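Local structure of dehydrogenase (Chromobacterium violaceum, 3Q2I) at residues A[187-192]-A[330-335]; A[194-199]-A[336-341]. The protein probably catalyses the NAD-dependent oxidation of UDP-N-acetylglucosaminuronic acid, an early step in making 2,3-diacetamido-2,3-dideoxy-D-mannuronic acid. All blocks are in the same frame, centred on the assembly; numbering follows the deposited sequence.

Contact 1. Residues A[187-192]-A[330-335]; sequences AFMNQA and KSLELL. With HP7 ((2S,3S,4R,5R,6R)-5-acetamido-6-[[[(2R,3S,4R,5R)-5-(2,4-dioxopyrimidin-1-yl)-3,4-dihydroxy-oxolan-2-yl]methoxy-hydroxy-phosphoryl]oxy-hydroxy-phosphoryl]oxy-3,4-dihydroxy-oxane-2-carboxylic acid), chain C.
Leu335 pushes both of its methyl groups against the backbone and side-chain bases of Phe188 and Met189, and these apolar touches carry the contact. Its CG stands anti to its own carbonyl carbon (chi1 -73°), which sends the branched end across to the short helix 187-191. CD2 meets the carbonyl oxygen Phe188 O at 3.5 Å and also packs on Phe188 CB, at 4.0 Å. The Phe188 ring itself turns away from 330-335, toward Val242 and Met338. The other methyl, Leu335 CD1, rests on Met189 CA at 3.9 Å and on Met189 CG a little farther off. The Met189 chain runs extended as far as SD, then bends at chi3 (-76°), bringing CE within 4.4 Å of Leu332 CD1. One turn of helix 325-344 thus offers Leu332 and Leu335 to neighbouring parts of Met189. The axes of 187-191 and 330-335 run roughly antiparallel, at 150°.

Within 187-192, Ala192 N reaches Ala187 O at 2.8 Å, closing a pi-type turn; Ala192 sits at the N-cap position of the next helix.

Polar bonds to the ligand come from Asn190 and Gln191. The sugar hydroxyl O4' of the UDP-GlcNAcA ligand donates to Asn190 OD1 at 2.6 Å, while Asn190 ND2 bonds Asp184 OD1; bonds at both ends of the amide fix its rotation. A weak bond joins the ligand O3' to Gln191 O at 3.3 Å. Lys106 NZ, bonded to Asn190 O and to the ligand, ties this backbone turn to the substrate site.

The chemistry is therefore divided: apolar packing on Leu332 and Leu335 seats one side of the short helix, while on its other side the side-chain oxygen of Asn190 and, weakly, the backbone oxygen of Gln191 accept from the sugar hydroxyls.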
ATOM      1  N   ALA A 187     -21.616  -0.006  19.111  1.00 15.23           N
ATOM      2  CA  ALA A 187     -21.183   0.492  20.413  1.00 15.69           C
ATOM      3  C   ALA A 187     -20.625   1.917  20.377  1.00 16.92           C
ATOM      4  O   ALA A 187     -20.829   2.715  21.311  1.00 18.54           O
ATOM      5  CB  ALA A 187     -20.222  -0.479  21.068  1.00 17.32           C
ATOM      6  N   PHE A 188     -19.882   2.261  19.317  1.00 14.38           N
ATOM      7  CA  PHE A 188     -19.361   3.624  19.218  1.00 13.62           C
ATOM      8  C   PHE A 188     -20.388   4.654  18.748  1.00 13.96           C
ATOM      9  O   PHE A 188     -20.517   5.709  19.392  1.00 16.59           O
ATOM     10  CB  PHE A 188     -18.124   3.666  18.310  1.00 15.33           C
ATOM     11  CG  PHE A 188     -16.841   3.206  18.951  1.00 17.08           C
ATOM     12  CD1 PHE A 188     -16.135   4.002  19.834  1.00 17.38           C
ATOM     13  CD2 PHE A 188     -16.204   2.073  18.451  1.00 26.76           C
ATOM     14  CE1 PHE A 188     -14.895   3.614  20.367  1.00 16.14           C
ATOM     15  CE2 PHE A 188     -14.897   1.718  18.886  1.00 24.99           C
ATOM     16  CZ  PHE A 188     -14.308   2.444  19.922  1.00 20.70           C
ATOM     17  N   MET A 189     -21.115   4.363  17.672  1.00 13.23           N
ATOM     18  CA  MET A 189     -22.001   5.369  17.046  1.00 13.06           C
ATOM     19  C   MET A 189     -23.321   5.546  17.809  1.00 15.69           C
ATOM     20  O   MET A 189     -23.827   6.684  17.838  1.00 15.97           O
ATOM     21  CB  MET A 189     -22.290   4.937  15.618  1.00 16.42           C
ATOM     22  CG  MET A 189     -23.331   5.790  14.853  1.00 16.81           C
ATOM     23  SD  MET A 189     -23.400   5.401  13.105  1.00 16.21           S
ATOM     24  CE  MET A 189     -21.917   6.210  12.508  1.00 17.19           C
ATOM     25  N   ASN A 190     -23.805   4.459  18.382  1.00 16.21           N
ATOM     26  CA  ASN A 190     -25.018   4.560  19.223  1.00 17.29           C
ATOM     27  C   ASN A 190     -24.602   4.708  20.688  1.00 15.87           C
ATOM     28  O   ASN A 190     -24.525   5.828  21.197  1.00 19.12           O
ATOM     29  CB  ASN A 190     -25.955   3.365  19.043  1.00 16.80           C
ATOM     30  CG  ASN A 190     -27.177   3.491  19.968  1.00 17.95           C
ATOM     31  OD1 ASN A 190     -27.063   4.105  21.011  1.00 21.29           O
ATOM     32  ND2 ASN A 190     -28.336   3.030  19.542  1.00 18.85           N
ATOM     33  N   GLN A 191     -24.218   3.619  21.342  1.00 17.93           N
ATOM     34  CA  GLN A 191     -24.262   3.632  22.819  1.00 19.52           C
ATOM     35  C   GLN A 191     -23.310   4.605  23.473  1.00 21.42           C
ATOM     36  O   GLN A 191     -23.672   5.387  24.371  1.00 22.46           O
ATOM     37  CB  GLN A 191     -24.145   2.218  23.404  1.00 19.96           C
ATOM     38  CG  GLN A 191     -25.368   1.349  23.087  1.00 20.98           C
ATOM     39  CD  GLN A 191     -25.275   0.686  21.723  1.00 22.05           C
ATOM     40  OE1 GLN A 191     -24.184   0.404  21.194  1.00 21.64           O
ATOM     41  NE2 GLN A 191     -26.413   0.439  21.122  1.00 23.19           N
ATOM     42  N   ALA A 192     -22.076   4.634  22.973  1.00 18.84           N
ATOM     43  CA  ALA A 192     -21.070   5.505  23.545  1.00 17.19           C
ATOM     44  C   ALA A 192     -20.888   6.853  22.829  1.00 17.27           C
ATOM     45  O   ALA A 192     -19.850   7.502  23.000  1.00 19.26           O
ATOM     46  CB  ALA A 192     -19.736   4.725  23.606  1.00 18.17           C
ATOM     47  N   LYS A 330     -18.455  17.232  13.778  1.00 15.92           N
ATOM     48  CA  LYS A 330     -17.117  16.958  14.354  1.00 14.39           C
ATOM     49  C   LYS A 330     -17.070  15.552  14.925  1.00 15.51           C
ATOM     50  O   LYS A 330     -16.107  14.800  14.640  1.00 16.41           O
ATOM     51  CB  LYS A 330     -16.677  17.988  15.400  1.00 15.64           C
ATOM     52  CG  LYS A 330     -16.649  19.381  14.800  1.00 17.43           C
ATOM     53  CD  LYS A 330     -16.336  20.373  15.899  1.00 20.98           C
ATOM     54  CE  LYS A 330     -16.372  21.791  15.415  1.00 20.58           C
ATOM     55  NZ  LYS A 330     -16.103  22.699  16.585  1.00 24.44           N
ATOM     56  N   SER A 331     -18.040  15.144  15.732  1.00 14.94           N
ATOM     57  CA  SER A 331     -17.988  13.776  16.261  1.00 16.71           C
ATOM     58  C   SER A 331     -18.393  12.772  15.201  1.00 16.20           C
ATOM     59  O   SER A 331     -17.908  11.638  15.237  1.00 14.78           O
ATOM     60  CB  SER A 331     -18.760  13.589  17.575  1.00 19.61           C
ATOM     61  OG  SER A 331     -20.147  13.576  17.363  1.00 24.00           O
ATOM     62  N   LEU A 332     -19.308  13.104  14.295  1.00 16.07           N
ATOM     63  CA  LEU A 332     -19.652  12.151  13.235  1.00 13.95           C
ATOM     64  C   LEU A 332     -18.402  11.849  12.436  1.00 13.58           C
ATOM     65  O   LEU A 332     -18.186  10.667  12.104  1.00 13.53           O
ATOM     66  CB  LEU A 332     -20.709  12.738  12.295  1.00 16.17           C
ATOM     67  CG  LEU A 332     -21.130  11.847  11.131  1.00 15.00           C
ATOM     68  CD1 LEU A 332     -21.799  10.569  11.639  1.00 17.97           C
ATOM     69  CD2 LEU A 332     -22.068  12.558  10.193  1.00 16.44           C
ATOM     70  N   GLU A 333     -17.602  12.865  12.127  1.00 14.17           N
ATOM     71  CA  GLU A 333     -16.413  12.600  11.266  1.00 12.53           C
ATOM     72  C   GLU A 333     -15.468  11.655  12.015  1.00 14.89           C
ATOM     73  O   GLU A 333     -14.872  10.736  11.393  1.00 13.22           O
ATOM     74  CB  GLU A 333     -15.743  13.961  11.001  1.00 14.80           C
ATOM     75  CG  GLU A 333     -14.570  13.769  10.042  1.00 18.12           C
ATOM     76  CD  GLU A 333     -13.773  15.050   9.870  1.00 17.93           C
ATOM     77  OE1 GLU A 333     -13.385  15.329   8.729  1.00 16.78           O
ATOM     78  OE2 GLU A 333     -13.615  15.825  10.849  1.00 16.98           O
ATOM     79  N   LEU A 334     -15.341  11.785  13.335  1.00 13.08           N
ATOM     80  CA  LEU A 334     -14.530  10.833  14.108  1.00 15.39           C
ATOM     81  C   LEU A 334     -15.108   9.431  14.039  1.00 14.14           C
ATOM     82  O   LEU A 334     -14.371   8.464  13.911  1.00 14.73           O
ATOM     83  CB  LEU A 334     -14.388  11.268  15.570  1.00 18.82           C
ATOM     84  CG  LEU A 334     -13.372  12.357  15.810  1.00 23.13           C
ATOM     85  CD1 LEU A 334     -13.582  12.829  17.262  1.00 25.70           C
ATOM     86  CD2 LEU A 334     -11.966  11.764  15.605  1.00 24.58           C
ATOM     87  N   LEU A 335     -16.420   9.270  14.212  1.00 13.40           N
ATOM     88  CA  LEU A 335     -17.039   7.966  14.195  1.00 13.97           C
ATOM     89  C   LEU A 335     -16.769   7.324  12.853  1.00 12.29           C
ATOM     90  O   LEU A 335     -16.444   6.128  12.779  1.00 13.90           O
ATOM     91  CB  LEU A 335     -18.564   8.079  14.419  1.00 15.08           C
ATOM     92  CG  LEU A 335     -19.029   8.427  15.829  1.00 17.70           C
ATOM     93  CD1 LEU A 335     -20.518   8.764  15.743  1.00 16.04           C
ATOM     94  CD2 LEU A 335     -18.777   7.240  16.738  1.00 16.96           C
TER
HETATM   95  N1  HP7 C 550     -29.135  -1.921  30.098  1.00 27.56           N
HETATM   96  C2  HP7 C 550     -28.796  -3.110  30.597  1.00 24.86           C
HETATM   97  O2  HP7 C 550     -29.281  -4.153  30.087  1.00 32.92           O
HETATM   98  N3  HP7 C 550     -27.981  -3.217  31.651  1.00 26.57           N
HETATM   99  C4  HP7 C 550     -27.472  -2.119  32.225  1.00 28.37           C
HETATM  100  O4  HP7 C 550     -26.761  -2.276  33.247  1.00 26.88           O
HETATM  101  C5  HP7 C 550     -27.795  -0.855  31.721  1.00 29.09           C
HETATM  102  C6  HP7 C 550     -28.658  -0.789  30.635  1.00 32.14           C
HETATM  103  PA  HP7 C 550     -30.202   3.109  29.792  1.00 38.59           P
HETATM  104  PB  HP7 C 550     -29.953   5.611  28.522  1.00 44.70           P
HETATM  105  O'P HP7 C 550     -28.186   2.248  24.664  1.00 27.62           O
HETATM  106  O'Q HP7 C 550     -29.806   3.133  23.463  1.00 28.10           O
HETATM  107  C1' HP7 C 550     -27.780   5.454  27.064  1.00 33.93           C
HETATM  108  O1A HP7 C 550     -29.121   3.179  30.860  1.00 42.54           O
HETATM  109  O1B HP7 C 550     -29.140   6.064  29.712  1.00 45.84           O
HETATM  110  C1C HP7 C 550     -29.988  -1.884  28.903  1.00 29.94           C
HETATM  111  C2' HP7 C 550     -26.916   6.507  26.347  1.00 25.92           C
HETATM  112  N2' HP7 C 550     -26.981   7.793  27.044  1.00 26.25           N
HETATM  113  O2A HP7 C 550     -31.652   3.356  30.104  1.00 43.77           O
HETATM  114  O2B HP7 C 550     -31.356   6.114  28.248  1.00 49.85           O
HETATM  115  C2C HP7 C 550     -31.476  -1.857  29.223  1.00 51.26           C
HETATM  116  O2C HP7 C 550     -32.074  -2.701  28.233  1.00 52.29           O
HETATM  117  C3' HP7 C 550     -27.370   6.694  24.906  1.00 28.19           C
HETATM  118  O3' HP7 C 550     -26.312   7.431  24.247  1.00 25.73           O
HETATM  119  O3A HP7 C 550     -29.850   4.011  28.512  1.00 40.97           O
HETATM  120  O3B HP7 C 550     -29.108   5.984  27.176  1.00 35.92           O
HETATM  121  C3C HP7 C 550     -31.873  -0.424  28.908  1.00 38.34           C
HETATM  122  O3C HP7 C 550     -33.228  -0.353  28.466  1.00 61.12           O
HETATM  123  C4' HP7 C 550     -27.541   5.343  24.194  1.00 25.34           C
HETATM  124  O4' HP7 C 550     -28.123   5.476  22.902  1.00 29.85           O
HETATM  125  C4C HP7 C 550     -30.926  -0.005  27.788  1.00 31.95           C
HETATM  126  O4C HP7 C 550     -29.723  -0.648  28.233  1.00 32.80           O
HETATM  127  C5' HP7 C 550     -28.564   4.538  25.021  1.00 27.09           C
HETATM  128  O5' HP7 C 550     -27.907   4.279  26.259  1.00 31.15           O
HETATM  129  C5C HP7 C 550     -30.704   1.491  27.819  1.00 35.04           C
HETATM  130  O5C HP7 C 550     -30.068   1.680  29.077  1.00 33.18           O
HETATM  131  C6' HP7 C 550     -28.891   3.233  24.337  1.00 22.17           C
HETATM  132  C7' HP7 C 550     -25.966   8.471  27.576  1.00 34.49           C
HETATM  133  O7' HP7 C 550     -24.763   8.191  27.480  1.00 33.03           O
HETATM  134  C8' HP7 C 550     -26.356   9.707  28.352  1.00 28.18           C

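Contact 2. Residues A[194-199]-A[336-341]. With HP7 ((2S,3S,4R,5R,6R)-5-acetamido-6-[[[(2R,3S,4R,5R)-5-(2,4-dioxopyrimidin-1-yl)-3,4-dihydroxy-oxolan-2-yl]methoxy-hydroxy-phosphoryl]oxy-hydroxy-phosphoryl]oxy-3,4-dihydroxy-oxane-2-carboxylic acid), chain C.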
ATOM      1  N   HIS A 194     -21.960   9.814  23.167  1.00 19.33           N
ATOM      2  CA  HIS A 194     -21.751  11.010  24.003  1.00 19.62           C
ATOM      3  C   HIS A 194     -20.336  11.067  24.572  1.00 20.10           C
ATOM      4  O   HIS A 194     -19.919  12.084  25.115  1.00 19.38           O
ATOM      5  CB  HIS A 194     -22.795  11.091  25.147  1.00 22.33           C
ATOM      6  CG  HIS A 194     -24.216  11.286  24.699  1.00 20.37           C
ATOM      7  ND1 HIS A 194     -24.651  12.438  24.085  1.00 26.65           N
ATOM      8  CD2 HIS A 194     -25.327  10.537  24.899  1.00 23.00           C
ATOM      9  CE1 HIS A 194     -25.947  12.350  23.830  1.00 23.02           C
ATOM     10  NE2 HIS A 194     -26.384  11.204  24.320  1.00 23.55           N
ATOM     11  N   TYR A 195     -19.626   9.932  24.530  1.00 18.00           N
ATOM     12  CA  TYR A 195     -18.240   9.868  24.967  1.00 17.56           C
ATOM     13  C   TYR A 195     -17.301  10.105  23.785  1.00 15.02           C
ATOM     14  O   TYR A 195     -16.289  10.783  23.941  1.00 18.26           O
ATOM     15  CB  TYR A 195     -17.949   8.522  25.650  1.00 16.93           C
ATOM     16  CG  TYR A 195     -18.734   8.332  26.933  1.00 20.09           C
ATOM     17  CD1 TYR A 195     -18.135   8.460  28.187  1.00 21.50           C
ATOM     18  CD2 TYR A 195     -20.072   7.978  26.880  1.00 18.12           C
ATOM     19  CE1 TYR A 195     -18.875   8.294  29.345  1.00 19.67           C
ATOM     20  CE2 TYR A 195     -20.833   7.826  28.057  1.00 23.97           C
ATOM     21  CZ  TYR A 195     -20.207   7.999  29.272  1.00 22.23           C
ATOM     22  OH  TYR A 195     -20.973   7.891  30.444  1.00 22.45           O
ATOM     23  N   VAL A 196     -17.654   9.592  22.605  1.00 15.80           N
ATOM     24  CA  VAL A 196     -16.914   9.956  21.390  1.00 14.51           C
ATOM     25  C   VAL A 196     -16.898  11.471  21.259  1.00 15.07           C
ATOM     26  O   VAL A 196     -15.887  12.085  20.869  1.00 17.21           O
ATOM     27  CB  VAL A 196     -17.503   9.299  20.081  1.00 16.43           C
ATOM     28  CG1 VAL A 196     -16.737   9.846  18.861  1.00 16.29           C
ATOM     29  CG2 VAL A 196     -17.392   7.776  20.223  1.00 18.03           C
ATOM     30  N   ASP A 197     -18.052  12.078  21.592  1.00 17.88           N
ATOM     31  CA  ASP A 197     -18.175  13.521  21.499  1.00 17.10           C
ATOM     32  C   ASP A 197     -17.090  14.233  22.294  1.00 15.55           C
ATOM     33  O   ASP A 197     -16.700  15.342  21.941  1.00 19.00           O
ATOM     34  CB  ASP A 197     -19.547  13.939  22.028  1.00 18.53           C
ATOM     35  CG  ASP A 197     -19.820  15.407  21.894  1.00 25.35           C
ATOM     36  OD1 ASP A 197     -19.694  15.937  20.784  1.00 19.00           O
ATOM     37  OD2 ASP A 197     -20.215  16.021  22.918  1.00 24.80           O
ATOM     38  N   LEU A 198     -16.661  13.656  23.417  1.00 14.99           N
ATOM     39  CA  LEU A 198     -15.691  14.371  24.248  1.00 14.83           C
ATOM     40  C   LEU A 198     -14.327  14.546  23.584  1.00 14.52           C
ATOM     41  O   LEU A 198     -13.495  15.330  24.020  1.00 17.31           O
ATOM     42  CB  LEU A 198     -15.459  13.608  25.580  1.00 13.26           C
ATOM     43  CG  LEU A 198     -16.783  13.313  26.350  1.00 17.03           C
ATOM     44  CD1 LEU A 198     -16.516  12.442  27.523  1.00 17.95           C
ATOM     45  CD2 LEU A 198     -17.515  14.629  26.697  1.00 22.39           C
ATOM     46  N   LEU A 199     -14.028  13.659  22.628  1.00 16.56           N
ATOM     47  CA  LEU A 199     -12.688  13.669  22.059  1.00 16.59           C
ATOM     48  C   LEU A 199     -12.332  14.988  21.385  1.00 15.11           C
ATOM     49  O   LEU A 199     -11.263  15.537  21.651  1.00 17.17           O
ATOM     50  CB  LEU A 199     -12.518  12.442  21.147  1.00 15.95           C
ATOM     51  CG  LEU A 199     -12.719  11.063  21.769  1.00 18.01           C
ATOM     52  CD1 LEU A 199     -12.620   9.893  20.764  1.00 16.86           C
ATOM     53  CD2 LEU A 199     -11.682  10.888  22.877  1.00 19.35           C
ATOM     54  N   ILE A 336     -16.921   8.118  11.774  1.00 13.58           N
ATOM     55  CA  ILE A 336     -16.778   7.545  10.412  1.00 11.12           C
ATOM     56  C   ILE A 336     -15.294   7.218  10.214  1.00 10.51           C
ATOM     57  O   ILE A 336     -15.029   6.115   9.671  1.00 12.66           O
ATOM     58  CB  ILE A 336     -17.273   8.533   9.309  1.00 11.39           C
ATOM     59  CG1 ILE A 336     -18.790   8.729   9.517  1.00 15.25           C
ATOM     60  CG2 ILE A 336     -16.929   7.993   7.929  1.00 12.50           C
ATOM     61  CD1 ILE A 336     -19.635   7.480   9.301  1.00 16.03           C
ATOM     62  N   ALA A 337     -14.367   8.018  10.751  1.00 12.32           N
ATOM     63  CA  ALA A 337     -12.946   7.641  10.600  1.00 11.35           C
ATOM     64  C   ALA A 337     -12.636   6.360  11.392  1.00 12.10           C
ATOM     65  O   ALA A 337     -11.902   5.485  10.872  1.00 12.85           O
ATOM     66  CB  ALA A 337     -12.059   8.754  11.136  1.00 13.12           C
ATOM     67  N   MET A 338     -13.218   6.212  12.588  1.00 12.92           N
ATOM     68  CA  MET A 338     -13.019   4.997  13.406  1.00 12.13           C
ATOM     69  C   MET A 338     -13.607   3.797  12.636  1.00 13.43           C
ATOM     70  O   MET A 338     -12.966   2.733  12.584  1.00 12.95           O
ATOM     71  CB  MET A 338     -13.733   5.086  14.782  1.00 13.25           C
ATOM     72  CG  MET A 338     -13.233   6.239  15.622  1.00 16.77           C
ATOM     73  SD  MET A 338     -14.247   6.255  17.141  1.00 22.60           S
ATOM     74  CE  MET A 338     -13.372   7.496  18.070  1.00 23.50           C
ATOM     75  N   TYR A 339     -14.801   3.946  12.058  1.00 13.42           N
ATOM     76  CA  TYR A 339     -15.411   2.842  11.287  1.00 12.95           C
ATOM     77  C   TYR A 339     -14.636   2.447  10.040  1.00 12.89           C
ATOM     78  O   TYR A 339     -14.460   1.256   9.803  1.00 13.64           O
ATOM     79  CB  TYR A 339     -16.911   3.099  11.036  1.00 14.51           C
ATOM     80  CG  TYR A 339     -17.827   2.893  12.227  1.00 14.26           C
ATOM     81  CD1 TYR A 339     -17.350   2.424  13.451  1.00 13.40           C
ATOM     82  CD2 TYR A 339     -19.186   3.177  12.095  1.00 16.19           C
ATOM     83  CE1 TYR A 339     -18.235   2.214  14.545  1.00 14.33           C
ATOM     84  CE2 TYR A 339     -20.072   2.925  13.151  1.00 15.72           C
ATOM     85  CZ  TYR A 339     -19.585   2.430  14.355  1.00 13.60           C
ATOM     86  OH  TYR A 339     -20.453   2.180  15.441  1.00 14.74           O
ATOM     87  N   LEU A 340     -14.138   3.437   9.308  1.00 11.11           N
ATOM     88  CA  LEU A 340     -13.282   3.129   8.149  1.00 11.30           C
ATOM     89  C   LEU A 340     -11.990   2.449   8.633  1.00 11.65           C
ATOM     90  O   LEU A 340     -11.514   1.512   8.007  1.00 11.55           O
ATOM     91  CB  LEU A 340     -12.940   4.418   7.413  1.00 12.98           C
ATOM     92  CG  LEU A 340     -14.120   5.031   6.659  1.00 14.02           C
ATOM     93  CD1 LEU A 340     -13.745   6.465   6.281  1.00 13.89           C
ATOM     94  CD2 LEU A 340     -14.455   4.148   5.449  1.00 13.94           C
ATOM     95  N   SER A 341     -11.413   2.948   9.715  1.00 11.86           N
ATOM     96  CA  SER A 341     -10.130   2.387  10.184  1.00 12.63           C
ATOM     97  C   SER A 341     -10.334   0.936  10.637  1.00 10.99           C
ATOM     98  O   SER A 341      -9.512   0.058  10.315  1.00 12.68           O
ATOM     99  CB  SER A 341      -9.683   3.230  11.389  1.00 12.30           C
ATOM    100  OG  SER A 341      -8.492   2.602  11.934  1.00 14.13           O
TER
HETATM  101  N1  HP7 C 550     -29.135  -1.921  30.098  1.00 27.56           N
HETATM  102  C2  HP7 C 550     -28.796  -3.110  30.597  1.00 24.86           C
HETATM  103  O2  HP7 C 550     -29.281  -4.153  30.087  1.00 32.92           O
HETATM  104  N3  HP7 C 550     -27.981  -3.217  31.651  1.00 26.57           N
HETATM  105  C4  HP7 C 550     -27.472  -2.119  32.225  1.00 28.37           C
HETATM  106  O4  HP7 C 550     -26.761  -2.276  33.247  1.00 26.88           O
HETATM  107  C5  HP7 C 550     -27.795  -0.855  31.721  1.00 29.09           C
HETATM  108  C6  HP7 C 550     -28.658  -0.789  30.635  1.00 32.14           C
HETATM  109  PA  HP7 C 550     -30.202   3.109  29.792  1.00 38.59           P
HETATM  110  PB  HP7 C 550     -29.953   5.611  28.522  1.00 44.70           P
HETATM  111  O'P HP7 C 550     -28.186   2.248  24.664  1.00 27.62           O
HETATM  112  O'Q HP7 C 550     -29.806   3.133  23.463  1.00 28.10           O
HETATM  113  C1' HP7 C 550     -27.780   5.454  27.064  1.00 33.93           C
HETATM  114  O1A HP7 C 550     -29.121   3.179  30.860  1.00 42.54           O
HETATM  115  O1B HP7 C 550     -29.140   6.064  29.712  1.00 45.84           O
HETATM  116  C1C HP7 C 550     -29.988  -1.884  28.903  1.00 29.94           C
HETATM  117  C2' HP7 C 550     -26.916   6.507  26.347  1.00 25.92           C
HETATM  118  N2' HP7 C 550     -26.981   7.793  27.044  1.00 26.25           N
HETATM  119  O2A HP7 C 550     -31.652   3.356  30.104  1.00 43.77           O
HETATM  120  O2B HP7 C 550     -31.356   6.114  28.248  1.00 49.85           O
HETATM  121  C2C HP7 C 550     -31.476  -1.857  29.223  1.00 51.26           C
HETATM  122  O2C HP7 C 550     -32.074  -2.701  28.233  1.00 52.29           O
HETATM  123  C3' HP7 C 550     -27.370   6.694  24.906  1.00 28.19           C
HETATM  124  O3' HP7 C 550     -26.312   7.431  24.247  1.00 25.73           O
HETATM  125  O3A HP7 C 550     -29.850   4.011  28.512  1.00 40.97           O
HETATM  126  O3B HP7 C 550     -29.108   5.984  27.176  1.00 35.92           O
HETATM  127  C3C HP7 C 550     -31.873  -0.424  28.908  1.00 38.34           C
HETATM  128  O3C HP7 C 550     -33.228  -0.353  28.466  1.00 61.12           O
HETATM  129  C4' HP7 C 550     -27.541   5.343  24.194  1.00 25.34           C
HETATM  130  O4' HP7 C 550     -28.123   5.476  22.902  1.00 29.85           O
HETATM  131  C4C HP7 C 550     -30.926  -0.005  27.788  1.00 31.95           C
HETATM  132  O4C HP7 C 550     -29.723  -0.648  28.233  1.00 32.80           O
HETATM  133  C5' HP7 C 550     -28.564   4.538  25.021  1.00 27.09           C
HETATM  134  O5' HP7 C 550     -27.907   4.279  26.259  1.00 31.15           O
HETATM  135  C5C HP7 C 550     -30.704   1.491  27.819  1.00 35.04           C
HETATM  136  O5C HP7 C 550     -30.068   1.680  29.077  1.00 33.18           O
HETATM  137  C6' HP7 C 550     -28.891   3.233  24.337  1.00 22.17           C
HETATM  138  C7' HP7 C 550     -25.966   8.471  27.576  1.00 34.49           C
HETATM  139  O7' HP7 C 550     -24.763   8.191  27.480  1.00 33.03           O
HETATM  140  C8' HP7 C 550     -26.356   9.707  28.352  1.00 28.18           C
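Tyr339 OH is gripped by the backbone N-H of Gly186 and the carboxylate oxygen Glu223 OE2, and probably, over a longer distance, by the backbone N-H of Met189. The phenol's oxygen is thereby satisfied in a buried place, and Trp181 meets the ring edge-to-face.

Between the two segments the packing is purely apolar and rests on one methyl. Met338 is extended beyond CG (chi2 176°, chi3 172°), and its CE lies 3.7 Å from Leu199 CD1 and 4.2 Å from Val196 CG1. Val196 and Met338 reach tip to tip, whereas the Leu199 side chain runs at a slant to the thioether. The long, unbranched chain bridges backbones whose nearest CA atoms, Val196 CA and Met338 CA, are 10.2 Å apart. Helix 193-203 is kinked here: Leu198 N bonds Tyr195 O at 2.9 Å, a tighter, three-residue step.

At the start of 194-199, the sugar O3' lies oblique to the His194 ring, 3.3 Å from His194 CD2, which is also near the acetamido carbon C7', while His194 NE2 bonds the nicotinamide oxygen O7N of NADH. The edge of the Tyr195 ring approaches the acetamido oxygen O7'.

Tyr354 of a second subunit packs on Ile336 and Leu340. Helices 193-203 and 325-344 belong to the C-terminal alpha/beta domain that accompanies the Rossmann domain in this oxidoreductase family, with His194 placed where dinucleotide and sugar nucleotide meet.

Both contacts are buried and share helix 325-344, against which the consecutive helices 187-191 and 193-203 pack, so their segments alternate along the chain and their centres lie about 4 Å apart. They form one continuous apolar core: Leu335 CD2 of contact 1 lies 3.8 Å from Val196 CG2 of contact 2. In contact 1 the backbones come nearer and more surface is buried, 165 against 94 Å², with Leu335 methyls lying on backbone and side-chain atoms of Phe188 and Met189; contact 2 depends on one methionine. Each also faces the UDP-sugar, contact 1 by accepting one short hydroxyl bond and one weak one, contact 2 through ring contacts, with His194 also engaging the cofactor.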